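Local coordinates for protein fasciclin-1 (Drosophila melanogaster, PDB 1O70) that acts as a neural cell adhesion molecule, of which this chain carries the third and fourth FAS1 domains of the extracellular part, at residues 271-274 / 275-278. Sequence-based numbering, arbitrary orientation.
Sequences EEEA and GRYV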
loop_
_atom_site.group_PDB
_atom_site.type_symbol
_atom_site.label_atom_id
_atom_site.label_comp_id
_atom_site.label_asym_id
_atom_site.label_seq_id
_atom_site.Cartn_x
_atom_site.Cartn_y
_atom_site.Cartn_z
ATOM N N GLU A 271 8.001 -0.771 -16.087
ATOM C CA GLU A 271 7.553 -1.882 -16.929
ATOM C C GLU A 271 6.811 -2.962 -16.143
ATOM O O GLU A 271 6.916 -3.029 -14.921
ATOM C CB GLU A 271 8.751 -2.531 -17.629
ATOM C CG GLU A 271 9.674 -1.550 -18.329
ATOM C CD GLU A 271 10.928 -2.212 -18.880
ATOM O OE1 GLU A 271 11.365 -3.245 -18.313
ATOM O OE2 GLU A 271 11.493 -1.684 -19.866
ATOM N N GLU A 272 6.050 -3.793 -16.852
ATOM C CA GLU A 272 5.332 -4.894 -16.226
ATOM C C GLU A 272 6.231 -6.114 -16.359
ATOM O O GLU A 272 6.859 -6.321 -17.402
ATOM C CB GLU A 272 3.934 -5.035 -16.832
ATOM C CG GLU A 272 3.061 -3.801 -16.670
ATOM C CD GLU A 272 1.685 -3.978 -17.282
ATOM O OE1 GLU A 272 1.415 -5.066 -17.833
ATOM O OE2 GLU A 272 0.877 -3.028 -17.211
ATOM N N GLU A 273 6.302 -6.913 -15.304
ATOM C CA GLU A 273 7.131 -8.103 -15.314
ATOM C C GLU A 273 6.550 -9.167 -14.407
ATOM O O GLU A 273 6.637 -9.070 -13.186
ATOM C CB GLU A 273 8.545 -7.755 -14.856
ATOM C CG GLU A 273 9.586 -7.881 -15.939
ATOM C CD GLU A 273 10.914 -7.272 -15.547
ATOM O OE1 GLU A 273 11.430 -7.626 -14.460
ATOM O OE2 GLU A 273 11.439 -6.445 -16.330
ATOM N N ALA A 274 5.948 -10.186 -15.004
ATOM C CA ALA A 274 5.368 -11.274 -14.228
ATOM C C ALA A 274 4.447 -10.766 -13.118
ATOM O O ALA A 274 4.588 -11.164 -11.961
ATOM C CB ALA A 274 6.482 -12.129 -13.624
ATOM N N GLY A 275 3.517 -9.881 -13.468
ATOM C CA GLY A 275 2.576 -9.369 -12.484
ATOM C C GLY A 275 3.032 -8.192 -11.642
ATOM O O GLY A 275 2.208 -7.397 -11.173
ATOM N N ARG A 276 4.339 -8.075 -11.439
ATOM C CA ARG A 276 4.885 -6.982 -10.642
ATOM C C ARG A 276 5.281 -5.826 -11.563
ATOM O O ARG A 276 5.364 -5.986 -12.783
ATOM C CB ARG A 276 6.126 -7.454 -9.879
ATOM C CG ARG A 276 7.389 -7.328 -10.695
ATOM C CD ARG A 276 8.539 -8.149 -10.156
ATOM N NE ARG A 276 9.645 -8.132 -11.114
ATOM C CZ ARG A 276 10.609 -9.046 -11.166
ATOM N NH1 ARG A 276 10.607 -10.063 -10.307
ATOM N NH2 ARG A 276 11.570 -8.943 -12.080
ATOM N N TYR A 277 5.508 -4.658 -10.970
ATOM C CA TYR A 277 5.941 -3.481 -11.722
ATOM C C TYR A 277 7.421 -3.290 -11.426
ATOM O O TYR A 277 7.860 -3.569 -10.313
ATOM C CB TYR A 277 5.171 -2.228 -11.291
ATOM C CG TYR A 277 3.716 -2.226 -11.677
ATOM C CD1 TYR A 277 2.745 -2.756 -10.828
ATOM C CD2 TYR A 277 3.307 -1.700 -12.896
ATOM C CE1 TYR A 277 1.398 -2.761 -11.193
ATOM C CE2 TYR A 277 1.968 -1.703 -13.268
ATOM C CZ TYR A 277 1.019 -2.233 -12.419
ATOM O OH TYR A 277 -0.307 -2.250 -12.800
ATOM N N VAL A 278 8.189 -2.824 -12.407
ATOM C CA VAL A 278 9.622 -2.610 -12.205
ATOM C C VAL A 278 10.022 -1.184 -12.574
ATOM O O VAL A 278 9.507 -0.600 -13.535
ATOM C CB VAL A 278 10.490 -3.570 -13.061
ATOM C CG1 VAL A 278 11.899 -3.627 -12.506
ATOM C CG2 VAL A 278 9.878 -4.946 -13.088
#
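Glu271 pairs with Val278 through two backbone hydrogen bonds, Glu271 N to Val278 O at 3.0 Å and Val278 N to Glu271 O at 2.8 Å, an antiparallel hydrogen-bonded pair. Its carboxylate turns to a partner on its own strand, a salt bridge with Arg269. Glu272 comes next, in a non-hydrogen-bonded pair with Tyr277. The two side chains run side by side on the same face of the sheet, and Glu272 CG meets the ring obliquely, 4.1 Å from Tyr277 CE2; both also touch Val248 of helix 244-253, which lies against this face. Glu273 carries most of the side-chain contact, on the other face. Its OE1 forms a salt bridge with Arg276 NH2 at 2.7 Å, the carboxylate and guanidinium planes turned 64° apart, while OE2 forms a salt bridge with Lys285 on strand 284-295, the next neighbour in the sheet beyond 276-281, so one carboxylate joins two cations. Val278 CG2 packs against the same acid group, crossing it at an angle, 3.5 Å from Glu273 CD. Arg276 gets there with CG set between backbone N and carbonyl carbon (chi1 87°), which swings its extended chain past Glu273 O. In the backbone, Glu273 N bonds Arg276 O at 2.8 Å; the return bond, Arg276 N to Glu273 O, is longer at 3.1 Å and comes from above the carbonyl plane. Ala274 and Gly275 then reverse the chain, both with positive phi. The result is a beta hairpin with a two-residue loop, closed by a type I' turn from Glu273 to Arg276, linking strands 265-273 and 276-281 in the mixed sheet of the fourth FAS1 domain.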